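Local structure of BH2163 protein (Bacillus halodurans, 5C6O) at residues I113-L118 with Y139-L144; M290-I295 with I328-I333; G332-L337 with C367-I372. The protein probably exports xenobiotics across the cell membrane as an antiporter of the MATE multidrug efflux family, and binds the inhibitor verapamil. All blocks are in the same frame, centred on the assembly; numbering follows the deposited sequence.

How the contacts relate
From the N terminus, contact 1 comes first: helix 90-116 and helix 130-143 meet after a mostly helical 20-residue excursion, within the N-terminal MatE region. Contact 2 then opens in the C-terminal MatE region and closes over 32 residues, bringing helix 290-305 against helix 312-336. Contact 3 closes a 29-residue non-helical loop onto the C-terminal end of helix 312-336. Contact 1 precedes both others in series; contacts 2 and 3 overlap at G332 and I333, and none nests in another. A probable hydrogen bond from S330 to T369 also ties contacts 2 and 3, whose centres are 9 Å apart. Contact 1 lies across the chain's centre, its centre 36 Å from that of contact 2.

Contact 1 (I113-L118 with Y139-L144); sequences ISAFTL and YLFPIL
A115 and L144 form the middle of this contact, their CB atoms 3.5 Å apart and both CA–CB bonds directed across the gap. Their CA atoms are also the nearest pair between the two backbones, at 5.5 Å, a spacing that the small methyl side chain of A115 permits. From L144 the CD2 branch reaches past this methyl to the backbone of A115 and on to S114, where it stands 3.6 Å from OG. F141 completes the first shell one turn earlier. Its ring end swings nearer to the other helix than its CB does, and A115 O lies over one face of the ring, 4.1 Å from F141 CZ. The ring also borders the alanine methyl, with F141 CE2 4.4 Å from A115 CB.

In the second shell, S114 has OG between the backbone N and the carbonyl carbon (chi1 57°). Its hydroxyl is hydrogen-bonded to the carbonyls of I110 and G111, in the preceding turn of its own helix. On the other segment the helix is kinked at P142, whose ring nitrogen carries no hydrogen to bond the turn before; L144 N has merely a weak bond to F141 O. Behind the contact, I143 CD1 sits 3.9 Å above the plane of the Y139 ring, over its centre. I143 also touches M63 of helix 51-83, one of the residues lining the verapamil pocket, while Y139 and P142 meet helix 195-215.

The evidence thus describes an apolar join between the C-terminal ends of helix 90-116 and helix 130-143, near the protein surface. The segments share no hydrogen bond, and the one hydroxyl at the interface is occupied within its own helix, so cohesion across the gap rests on dispersion contacts.

Contact 2 (M290-I295 with I328-I333); sequences MPMMGI and IFSIGI
M292 and F329 meet between two nearly antiparallel helices, whose local axes approach to 10.1 Å at 165°. The CA atoms of M292 and F329 are the closest pair between the backbones, and their side chains run antiparallel as they pass each other. The bend of M292 at chi2 (56°) sets SD into the gap, 3.6 Å from F329 CB and 4.0 Å from I333 CD1. The placing of the terminal CE is doubtful, since the model puts it implausibly near the F329 carbonyl.

In F329, CG stands beside the backbone N, anti to the carbonyl carbon (chi1 -61°). The ring is met at its edge by I295, whose CG1 lies near the ring plane and 4.0 Å from F329 CE1; the two side chains cross at about a right angle. At the other end of the contact, the I333 tip reaches the P291 ring, with I333 CD1 4.1 Å from P291 CB. S330 lies next to the doubtful methyl, so its contact with M292 is uncertain; its OG is hydrogen-bonded to T369 O, outside both segments.

Helix 25-44 packs against helix 290-305, touching M290, M293 and I295. I333 also meets the loop residues V288 and M289, so helix 312-336 packs against helix 290-305 and the chain leading into it.

Contact 3 (G332-L337 with C367-I372); sequences GIFALL and CVTFLI
The last turn of helix 312-336, in the C-terminal MatE region, packs here through F334 onto T369, F370 and C367 of an irregular stretch. A transmembrane helix is predicted for that stretch, but in this structure it forms no regular helix, merely short turns such as those closed by L371 N to V368 O and I372 N to T369 O.

F334 CG is anti to the backbone N (chi1 174°), directing the ring across the gap. T369 meets the base of this side chain, with its CB 3.6 Å from F334 CB and in the plane of the ring at its edge. The ring edge also faces C367, whose CB lies 3.7 Å from F334 CE1. F370 runs alongside F334 in the same direction. Its CG takes the crowded position between backbone N and carbonyl carbon (chi1 66°). The two ring centroids are 4.8 Å apart with planes at 32°, an oblique pairing. F334 CE1 stands 3.8 Å above one face of the F370 ring, toward the rim, while L371 CG covers the opposite face. Beside this pair, the T369 methyl CG2 also reaches I333, 3.5 Å from its CG2, the two side chains crossing at about a right angle.

T369 OG1 is hydrogen-bonded to F366 O, just before its segment, while still bordering F334 and L337; its CB and CG2 make the closer packing. V368 and L371 in turn touch helix 424-439. Between the two segments there is no hydrogen bond: aromatic and methyl packing joins the helix end to the irregular stretch, and the T369 hydroxyl finds its partner in a carbonyl of its own stretch.

Contact 1 (I113-L118 with Y139-L144)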
ATOM      1  N   ILE A 113      15.820 -17.171   1.993  1.00212.79           N
ATOM      2  CA  ILE A 113      15.687 -18.456   2.663  1.00220.97           C
ATOM      3  C   ILE A 113      14.323 -19.071   2.357  1.00225.14           C
ATOM      4  O   ILE A 113      14.252 -20.034   1.603  1.00243.40           O
ATOM      5  CB  ILE A 113      15.935 -18.342   4.179  1.00231.01           C
ATOM      6  CG1 ILE A 113      17.449 -18.419   4.441  1.00222.99           C
ATOM      7  CG2 ILE A 113      15.152 -19.415   4.947  1.00236.77           C
ATOM      8  CD1 ILE A 113      17.891 -17.825   5.761  1.00237.95           C
ATOM      9  N   SER A 114      13.250 -18.501   2.905  1.00219.63           N
ATOM     10  CA  SER A 114      11.903 -19.047   2.725  1.00222.81           C
ATOM     11  C   SER A 114      11.591 -19.428   1.282  1.00222.49           C
ATOM     12  O   SER A 114      10.693 -20.238   1.038  1.00218.74           O
ATOM     13  CB  SER A 114      10.848 -18.073   3.230  1.00225.27           C
ATOM     14  OG  SER A 114      10.968 -16.832   2.574  1.00234.21           O
ATOM     15  N   ALA A 115      12.329 -18.836   0.341  1.00229.09           N
ATOM     16  CA  ALA A 115      12.257 -19.196  -1.077  1.00249.26           C
ATOM     17  C   ALA A 115      12.600 -20.662  -1.220  1.00260.75           C
ATOM     18  O   ALA A 115      11.751 -21.499  -1.537  1.00260.50           O
ATOM     19  CB  ALA A 115      13.233 -18.356  -1.890  1.00254.15           C
ATOM     20  N   PHE A 116      13.865 -20.947  -0.950  1.00272.11           N
ATOM     21  CA  PHE A 116      14.391 -22.290  -0.857  1.00288.67           C
ATOM     22  C   PHE A 116      13.660 -23.129   0.222  1.00280.15           C
ATOM     23  O   PHE A 116      14.001 -24.293   0.432  1.00295.16           O
ATOM     24  CB  PHE A 116      15.894 -22.166  -0.549  1.00305.90           C
ATOM     25  CG  PHE A 116      16.736 -23.291  -1.088  1.00328.34           C
ATOM     26  CD1 PHE A 116      17.063 -23.358  -2.439  1.00326.49           C
ATOM     27  CD2 PHE A 116      17.246 -24.262  -0.228  1.00351.98           C
ATOM     28  CE1 PHE A 116      17.855 -24.391  -2.924  1.00346.36           C
ATOM     29  CE2 PHE A 116      18.039 -25.297  -0.706  1.00363.85           C
ATOM     30  CZ  PHE A 116      18.344 -25.361  -2.057  1.00362.93           C
ATOM     31  N   THR A 117      12.654 -22.555   0.888  1.00256.12           N
ATOM     32  CA  THR A 117      11.955 -23.251   1.977  1.00255.02           C
ATOM     33  C   THR A 117      10.445 -23.229   1.809  1.00249.76           C
ATOM     34  O   THR A 117       9.881 -23.982   1.021  1.00261.72           O
ATOM     35  CB  THR A 117      12.260 -22.636   3.370  1.00268.41           C
ATOM     36  OG1 THR A 117      13.584 -22.089   3.411  1.00274.73           O
ATOM     37  CG2 THR A 117      12.096 -23.671   4.484  1.00272.75           C
ATOM     38  N   LEU A 118       9.823 -22.309   2.542  1.00242.87           N
ATOM     39  CA  LEU A 118       8.403 -22.318   2.883  1.00243.71           C
ATOM     40  C   LEU A 118       7.453 -22.135   1.688  1.00249.38           C
ATOM     41  O   LEU A 118       6.228 -22.100   1.857  1.00246.18           O
ATOM     42  CB  LEU A 118       8.174 -21.256   3.965  1.00239.83           C
ATOM     43  CG  LEU A 118       9.049 -21.532   5.205  1.00248.44           C
ATOM     44  CD1 LEU A 118      10.118 -20.473   5.427  1.00255.42           C
ATOM     45  CD2 LEU A 118       8.234 -21.729   6.481  1.00262.02           C
ATOM     46  N   TYR A 139       5.788 -17.997 -10.392  1.00198.54           N
ATOM     47  CA  TYR A 139       5.660 -16.598 -10.096  1.00188.97           C
ATOM     48  C   TYR A 139       6.443 -16.268  -8.851  1.00187.44           C
ATOM     49  O   TYR A 139       7.202 -15.312  -8.831  1.00190.91           O
ATOM     50  CB  TYR A 139       4.205 -16.224  -9.894  1.00190.40           C
ATOM     51  CG  TYR A 139       3.988 -14.736  -9.869  1.00216.58           C
ATOM     52  CD1 TYR A 139       4.555 -13.907 -10.850  1.00218.63           C
ATOM     53  CD2 TYR A 139       3.215 -14.146  -8.877  1.00230.18           C
ATOM     54  CE1 TYR A 139       4.360 -12.531 -10.835  1.00215.04           C
ATOM     55  CE2 TYR A 139       3.004 -12.772  -8.854  1.00237.41           C
ATOM     56  CZ  TYR A 139       3.576 -11.966  -9.832  1.00227.45           C
ATOM     57  OH  TYR A 139       3.357 -10.602  -9.805  1.00215.50           O
ATOM     58  N   LEU A 140       6.277 -17.087  -7.823  1.00189.13           N
ATOM     59  CA  LEU A 140       6.765 -16.732  -6.513  1.00190.33           C
ATOM     60  C   LEU A 140       8.257 -16.989  -6.291  1.00192.25           C
ATOM     61  O   LEU A 140       8.917 -16.219  -5.590  1.00193.04           O
ATOM     62  CB  LEU A 140       5.891 -17.369  -5.425  1.00196.89           C
ATOM     63  CG  LEU A 140       5.352 -16.347  -4.398  1.00197.56           C
ATOM     64  CD1 LEU A 140       4.642 -15.183  -5.086  1.00191.42           C
ATOM     65  CD2 LEU A 140       4.440 -16.983  -3.354  1.00182.68           C
ATOM     66  N   PHE A 141       8.805 -18.032  -6.912  1.00200.13           N
ATOM     67  CA  PHE A 141      10.224 -18.371  -6.693  1.00226.15           C
ATOM     68  C   PHE A 141      11.213 -17.223  -6.940  1.00223.88           C
ATOM     69  O   PHE A 141      12.047 -16.951  -6.073  1.00215.44           O
ATOM     70  CB  PHE A 141      10.664 -19.618  -7.473  1.00247.73           C
ATOM     71  CG  PHE A 141      11.646 -20.475  -6.721  1.00274.18           C
ATOM     72  CD1 PHE A 141      11.333 -21.794  -6.411  1.00292.09           C
ATOM     73  CD2 PHE A 141      12.873 -19.956  -6.290  1.00263.43           C
ATOM     74  CE1 PHE A 141      12.226 -22.586  -5.703  1.00303.24           C
ATOM     75  CE2 PHE A 141      13.769 -20.740  -5.576  1.00262.98           C
ATOM     76  CZ  PHE A 141      13.444 -22.057  -5.284  1.00292.30           C
ATOM     77  N   PRO A 142      11.118 -16.550  -8.113  1.00227.76           N
ATOM     78  CA  PRO A 142      12.008 -15.433  -8.472  1.00226.34           C
ATOM     79  C   PRO A 142      11.934 -14.246  -7.507  1.00236.80           C
ATOM     80  O   PRO A 142      12.958 -13.822  -6.971  1.00262.41           O
ATOM     81  CB  PRO A 142      11.490 -15.002  -9.850  1.00212.22           C
ATOM     82  CG  PRO A 142      10.084 -15.498  -9.893  1.00200.77           C
ATOM     83  CD  PRO A 142      10.135 -16.809  -9.183  1.00216.91           C
ATOM     84  N   ILE A 143      10.730 -13.723  -7.296  1.00227.98           N
ATOM     85  CA  ILE A 143      10.498 -12.569  -6.425  1.00222.88           C
ATOM     86  C   ILE A 143      11.274 -12.659  -5.111  1.00205.77           C
ATOM     87  O   ILE A 143      11.659 -11.640  -4.540  1.00209.22           O
ATOM     88  CB  ILE A 143       8.992 -12.416  -6.105  1.00244.77           C
ATOM     89  CG1 ILE A 143       8.168 -12.336  -7.405  1.00250.08           C
ATOM     90  CG2 ILE A 143       8.748 -11.215  -5.188  1.00260.14           C
ATOM     91  CD1 ILE A 143       6.715 -12.766  -7.263  1.00230.70           C
ATOM     92  N   LEU A 144      11.498 -13.889  -4.654  1.00204.12           N
ATOM     93  CA  LEU A 144      12.111 -14.172  -3.349  1.00214.87           C
ATOM     94  C   LEU A 144      13.636 -14.270  -3.395  1.00208.45           C
ATOM     95  O   LEU A 144      14.312 -14.388  -2.362  1.00191.84           O
ATOM     96  CB  LEU A 144      11.522 -15.468  -2.770  1.00209.61           C
ATOM     97  CG  LEU A 144      10.244 -15.372  -1.916  1.00204.17           C
ATOM     98  CD1 LEU A 144       8.965 -15.345  -2.737  1.00195.07           C
ATOM     99  CD2 LEU A 144      10.160 -16.509  -0.918  1.00204.75           C
TER

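Contact 2 (M290-I295 with I328-I333)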
ATOM      1  N   MET A 290      -6.272   5.536  -5.050  1.00170.65           N
ATOM      2  CA  MET A 290      -5.200   6.520  -5.325  1.00164.49           C
ATOM      3  C   MET A 290      -5.439   8.015  -4.989  1.00152.08           C
ATOM      4  O   MET A 290      -4.919   8.504  -3.993  1.00138.18           O
ATOM      5  CB  MET A 290      -4.746   6.349  -6.770  1.00169.50           C
ATOM      6  CG  MET A 290      -3.879   7.475  -7.327  1.00176.26           C
ATOM      7  SD  MET A 290      -2.786   6.827  -8.611  1.00209.36           S
ATOM      8  CE  MET A 290      -3.654   5.323  -9.106  1.00214.66           C
ATOM      9  N   PRO A 291      -6.192   8.755  -5.824  1.00151.30           N
ATOM     10  CA  PRO A 291      -6.741   9.970  -5.293  1.00159.45           C
ATOM     11  C   PRO A 291      -6.634  10.033  -3.792  1.00159.61           C
ATOM     12  O   PRO A 291      -5.697  10.654  -3.302  1.00167.14           O
ATOM     13  CB  PRO A 291      -8.162   9.913  -5.800  1.00162.36           C
ATOM     14  CG  PRO A 291      -7.904   9.422  -7.211  1.00174.14           C
ATOM     15  CD  PRO A 291      -6.587   8.654  -7.229  1.00150.57           C
ATOM     16  N   MET A 292      -7.502   9.372  -3.047  1.00161.70           N
ATOM     17  CA  MET A 292      -7.303   9.363  -1.595  1.00182.33           C
ATOM     18  C   MET A 292      -5.854   9.116  -1.105  1.00174.88           C
ATOM     19  O   MET A 292      -5.228   9.975  -0.442  1.00150.98           O
ATOM     20  CB  MET A 292      -8.248   8.362  -0.945  1.00196.49           C
ATOM     21  CG  MET A 292      -9.443   9.026  -0.311  1.00206.58           C
ATOM     22  SD  MET A 292     -10.363  10.053  -1.466  1.00220.12           S
ATOM     23  CE  MET A 292     -11.964   9.675  -0.747  1.00212.69           C
ATOM     24  N   MET A 293      -5.347   7.924  -1.420  1.00176.12           N
ATOM     25  CA  MET A 293      -4.010   7.502  -1.023  1.00165.99           C
ATOM     26  C   MET A 293      -2.970   8.607  -1.237  1.00176.10           C
ATOM     27  O   MET A 293      -2.176   8.925  -0.334  1.00162.73           O
ATOM     28  CB  MET A 293      -3.626   6.259  -1.814  1.00147.58           C
ATOM     29  CG  MET A 293      -4.301   5.004  -1.339  1.00161.02           C
ATOM     30  SD  MET A 293      -3.542   4.344   0.168  1.00203.21           S
ATOM     31  CE  MET A 293      -4.928   4.369   1.313  1.00173.56           C
ATOM     32  N   GLY A 294      -3.005   9.194  -2.438  1.00180.76           N
ATOM     33  CA  GLY A 294      -2.005  10.155  -2.891  1.00168.72           C
ATOM     34  C   GLY A 294      -2.041  11.379  -2.030  1.00169.70           C
ATOM     35  O   GLY A 294      -1.005  11.842  -1.562  1.00186.12           O
ATOM     36  N   ILE A 295      -3.249  11.883  -1.811  1.00165.41           N
ATOM     37  CA  ILE A 295      -3.482  13.001  -0.911  1.00179.98           C
ATOM     38  C   ILE A 295      -2.979  12.677   0.492  1.00176.06           C
ATOM     39  O   ILE A 295      -2.330  13.515   1.133  1.00177.39           O
ATOM     40  CB  ILE A 295      -4.981  13.381  -0.864  1.00200.27           C
ATOM     41  CG1 ILE A 295      -5.435  13.994  -2.200  1.00206.04           C
ATOM     42  CG2 ILE A 295      -5.285  14.325   0.293  1.00209.02           C
ATOM     43  CD1 ILE A 295      -4.611  15.175  -2.682  1.00218.53           C
ATOM     44  N   ILE A 328     -13.967  15.881  -0.460  1.00185.18           N
ATOM     45  CA  ILE A 328     -14.527  16.131  -1.771  1.00196.76           C
ATOM     46  C   ILE A 328     -14.222  14.972  -2.730  1.00190.78           C
ATOM     47  O   ILE A 328     -15.049  14.622  -3.560  1.00199.35           O
ATOM     48  CB  ILE A 328     -14.188  17.524  -2.325  1.00214.58           C
ATOM     49  CG1 ILE A 328     -15.112  17.852  -3.512  1.00240.61           C
ATOM     50  CG2 ILE A 328     -12.711  17.623  -2.668  1.00230.71           C
ATOM     51  CD1 ILE A 328     -15.572  19.315  -3.589  1.00259.07           C
ATOM     52  N   PHE A 329     -13.064  14.341  -2.589  1.00182.74           N
ATOM     53  CA  PHE A 329     -12.806  13.136  -3.356  1.00171.15           C
ATOM     54  C   PHE A 329     -13.433  11.977  -2.663  1.00152.43           C
ATOM     55  O   PHE A 329     -13.153  10.871  -3.026  1.00160.24           O
ATOM     56  CB  PHE A 329     -11.313  12.832  -3.487  1.00201.55           C
ATOM     57  CG  PHE A 329     -10.532  13.896  -4.198  1.00243.30           C
ATOM     58  CD1 PHE A 329      -9.271  14.283  -3.735  1.00235.62           C
ATOM     59  CD2 PHE A 329     -11.052  14.527  -5.333  1.00264.64           C
ATOM     60  CE1 PHE A 329      -8.545  15.267  -4.399  1.00228.21           C
ATOM     61  CE2 PHE A 329     -10.329  15.518  -5.996  1.00251.09           C
ATOM     62  CZ  PHE A 329      -9.076  15.889  -5.526  1.00233.18           C
ATOM     63  N   SER A 330     -14.225  12.204  -1.627  1.00145.65           N
ATOM     64  CA  SER A 330     -14.910  11.090  -0.989  1.00163.62           C
ATOM     65  C   SER A 330     -16.252  11.006  -1.641  1.00173.41           C
ATOM     66  O   SER A 330     -16.600   9.999  -2.242  1.00192.53           O
ATOM     67  CB  SER A 330     -15.041  11.266   0.523  1.00177.57           C
ATOM     68  OG  SER A 330     -14.359  10.231   1.229  1.00172.44           O
ATOM     69  N   ILE A 331     -16.991  12.094  -1.554  1.00172.75           N
ATOM     70  CA  ILE A 331     -18.190  12.240  -2.348  1.00183.82           C
ATOM     71  C   ILE A 331     -17.923  12.001  -3.850  1.00172.98           C
ATOM     72  O   ILE A 331     -18.812  11.661  -4.592  1.00161.73           O
ATOM     73  CB  ILE A 331     -18.828  13.624  -2.076  1.00197.56           C
ATOM     74  CG1 ILE A 331     -18.207  14.732  -2.949  1.00205.72           C
ATOM     75  CG2 ILE A 331     -18.670  13.983  -0.597  1.00180.38           C
ATOM     76  CD1 ILE A 331     -18.850  14.915  -4.318  1.00201.71           C
ATOM     77  N   GLY A 332     -16.689  12.179  -4.289  1.00182.11           N
ATOM     78  CA  GLY A 332     -16.384  12.070  -5.704  1.00186.59           C
ATOM     79  C   GLY A 332     -16.414  10.631  -6.137  1.00181.13           C
ATOM     80  O   GLY A 332     -17.365  10.175  -6.735  1.00182.13           O
ATOM     81  N   ILE A 333     -15.353   9.916  -5.829  1.00187.06           N
ATOM     82  CA  ILE A 333     -15.308   8.514  -6.096  1.00186.20           C
ATOM     83  C   ILE A 333     -16.718   7.978  -5.927  1.00183.45           C
ATOM     84  O   ILE A 333     -17.281   7.468  -6.885  1.00214.50           O
ATOM     85  CB  ILE A 333     -14.264   7.829  -5.202  1.00206.34           C
ATOM     86  CG1 ILE A 333     -12.854   8.110  -5.764  1.00226.86           C
ATOM     87  CG2 ILE A 333     -14.524   6.337  -5.128  1.00223.68           C
ATOM     88  CD1 ILE A 333     -11.741   8.242  -4.736  1.00238.64           C
TER

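Contact 3 (G332-L337 with C367-I372)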
ATOM      1  N   GLY A 332     -16.689  12.179  -4.289  1.00182.11           N
ATOM      2  CA  GLY A 332     -16.384  12.070  -5.704  1.00186.59           C
ATOM      3  C   GLY A 332     -16.414  10.631  -6.137  1.00181.13           C
ATOM      4  O   GLY A 332     -17.365  10.175  -6.735  1.00182.13           O
ATOM      5  N   ILE A 333     -15.353   9.916  -5.829  1.00187.06           N
ATOM      6  CA  ILE A 333     -15.308   8.514  -6.096  1.00186.20           C
ATOM      7  C   ILE A 333     -16.718   7.978  -5.927  1.00183.45           C
ATOM      8  O   ILE A 333     -17.281   7.468  -6.885  1.00214.50           O
ATOM      9  CB  ILE A 333     -14.264   7.829  -5.202  1.00206.34           C
ATOM     10  CG1 ILE A 333     -12.854   8.110  -5.764  1.00226.86           C
ATOM     11  CG2 ILE A 333     -14.524   6.337  -5.128  1.00223.68           C
ATOM     12  CD1 ILE A 333     -11.741   8.242  -4.736  1.00238.64           C
ATOM     13  N   PHE A 334     -17.309   8.181  -4.751  1.00171.67           N
ATOM     14  CA  PHE A 334     -18.687   7.720  -4.414  1.00184.77           C
ATOM     15  C   PHE A 334     -19.751   7.783  -5.513  1.00177.27           C
ATOM     16  O   PHE A 334     -20.314   6.758  -5.876  1.00179.24           O
ATOM     17  CB  PHE A 334     -19.165   8.485  -3.178  1.00203.33           C
ATOM     18  CG  PHE A 334     -20.604   8.243  -2.772  1.00203.03           C
ATOM     19  CD1 PHE A 334     -20.915   7.331  -1.768  1.00198.75           C
ATOM     20  CD2 PHE A 334     -21.636   9.012  -3.310  1.00205.37           C
ATOM     21  CE1 PHE A 334     -22.228   7.156  -1.348  1.00200.57           C
ATOM     22  CE2 PHE A 334     -22.949   8.837  -2.894  1.00208.96           C
ATOM     23  CZ  PHE A 334     -23.247   7.911  -1.905  1.00205.06           C
ATOM     24  N   ALA A 335     -20.041   8.986  -6.008  1.00178.84           N
ATOM     25  CA  ALA A 335     -20.986   9.186  -7.109  1.00171.69           C
ATOM     26  C   ALA A 335     -20.471   8.516  -8.361  1.00181.07           C
ATOM     27  O   ALA A 335     -21.154   7.687  -8.939  1.00206.52           O
ATOM     28  CB  ALA A 335     -21.231  10.662  -7.376  1.00164.77           C
ATOM     29  N   LEU A 336     -19.257   8.840  -8.783  1.00190.49           N
ATOM     30  CA  LEU A 336     -18.730   8.214  -9.980  1.00201.05           C
ATOM     31  C   LEU A 336     -18.577   6.709  -9.795  1.00190.89           C
ATOM     32  O   LEU A 336     -18.267   5.982 -10.730  1.00207.47           O
ATOM     33  CB  LEU A 336     -17.410   8.851 -10.410  1.00214.47           C
ATOM     34  CG  LEU A 336     -17.458   9.061 -11.926  1.00244.29           C
ATOM     35  CD1 LEU A 336     -17.921  10.481 -12.224  1.00252.00           C
ATOM     36  CD2 LEU A 336     -16.127   8.764 -12.608  1.00252.23           C
ATOM     37  N   LEU A 337     -18.804   6.247  -8.577  1.00175.97           N
ATOM     38  CA  LEU A 337     -18.785   4.838  -8.304  1.00172.59           C
ATOM     39  C   LEU A 337     -20.228   4.355  -8.211  1.00191.45           C
ATOM     40  O   LEU A 337     -20.482   3.190  -7.930  1.00230.32           O
ATOM     41  CB  LEU A 337     -17.987   4.560  -7.030  1.00159.50           C
ATOM     42  CG  LEU A 337     -17.670   3.133  -6.594  1.00149.31           C
ATOM     43  CD1 LEU A 337     -16.257   2.932  -6.062  1.00145.90           C
ATOM     44  CD2 LEU A 337     -18.691   2.781  -5.536  1.00150.48           C
ATOM     45  N   CYS A 367     -22.527   3.130  -0.579  1.00185.72           N
ATOM     46  CA  CYS A 367     -22.965   4.365   0.000  1.00181.73           C
ATOM     47  C   CYS A 367     -22.319   4.286   1.356  1.00202.25           C
ATOM     48  O   CYS A 367     -22.971   4.032   2.353  1.00211.46           O
ATOM     49  CB  CYS A 367     -24.475   4.505   0.046  1.00184.87           C
ATOM     50  SG  CYS A 367     -25.303   3.342   1.147  1.00227.74           S
ATOM     51  N   VAL A 368     -20.988   4.427   1.332  1.00234.89           N
ATOM     52  CA  VAL A 368     -20.079   4.403   2.489  1.00237.28           C
ATOM     53  C   VAL A 368     -18.833   5.215   2.117  1.00217.05           C
ATOM     54  O   VAL A 368     -18.331   6.003   2.908  1.00210.80           O
ATOM     55  CB  VAL A 368     -19.597   2.983   2.852  1.00268.02           C
ATOM     56  CG1 VAL A 368     -19.588   2.815   4.363  1.00282.12           C
ATOM     57  CG2 VAL A 368     -20.439   1.900   2.183  1.00277.12           C
ATOM     58  N   THR A 369     -18.358   4.989   0.893  1.00218.63           N
ATOM     59  CA  THR A 369     -17.274   5.716   0.221  1.00220.11           C
ATOM     60  C   THR A 369     -17.078   7.161   0.656  1.00211.37           C
ATOM     61  O   THR A 369     -15.979   7.582   1.030  1.00239.20           O
ATOM     62  CB  THR A 369     -17.569   5.799  -1.292  1.00246.26           C
ATOM     63  OG1 THR A 369     -18.114   4.560  -1.767  1.00282.85           O
ATOM     64  CG2 THR A 369     -16.316   6.168  -2.077  1.00253.28           C
ATOM     65  N   PHE A 370     -18.153   7.924   0.546  1.00180.70           N
ATOM     66  CA  PHE A 370     -18.170   9.330   0.863  1.00181.91           C
ATOM     67  C   PHE A 370     -17.754   9.617   2.335  1.00196.31           C
ATOM     68  O   PHE A 370     -17.292  10.714   2.651  1.00221.62           O
ATOM     69  CB  PHE A 370     -19.576   9.806   0.578  1.00179.83           C
ATOM     70  CG  PHE A 370     -20.575   9.205   1.492  1.00176.16           C
ATOM     71  CD1 PHE A 370     -21.639   9.943   1.955  1.00187.93           C
ATOM     72  CD2 PHE A 370     -20.401   7.918   1.946  1.00168.56           C
ATOM     73  CE1 PHE A 370     -22.532   9.394   2.845  1.00189.06           C
ATOM     74  CE2 PHE A 370     -21.277   7.358   2.833  1.00171.43           C
ATOM     75  CZ  PHE A 370     -22.348   8.095   3.285  1.00182.73           C
ATOM     76  N   LEU A 371     -17.908   8.635   3.225  1.00182.67           N
ATOM     77  CA  LEU A 371     -17.408   8.731   4.600  1.00174.38           C
ATOM     78  C   LEU A 371     -16.078   8.046   4.814  1.00173.27           C
ATOM     79  O   LEU A 371     -15.662   7.806   5.949  1.00189.94           O
ATOM     80  CB  LEU A 371     -18.371   8.076   5.559  1.00176.80           C
ATOM     81  CG  LEU A 371     -19.663   8.803   5.852  1.00189.83           C
ATOM     82  CD1 LEU A 371     -20.101   8.341   7.233  1.00211.24           C
ATOM     83  CD2 LEU A 371     -19.486  10.313   5.817  1.00186.11           C
ATOM     84  N   ILE A 372     -15.432   7.677   3.726  1.00178.03           N
ATOM     85  CA  ILE A 372     -14.188   6.964   3.836  1.00183.18           C
ATOM     86  C   ILE A 372     -13.075   7.942   3.769  1.00180.08           C
ATOM     87  O   ILE A 372     -11.972   7.620   4.185  1.00181.46           O
ATOM     88  CB  ILE A 372     -14.004   5.930   2.718  1.00210.00           C
ATOM     89  CG1 ILE A 372     -14.074   4.507   3.312  1.00230.21           C
ATOM     90  CG2 ILE A 372     -12.691   6.187   1.970  1.00198.55           C
ATOM     91  CD1 ILE A 372     -14.583   3.416   2.379  1.00225.56           C
TER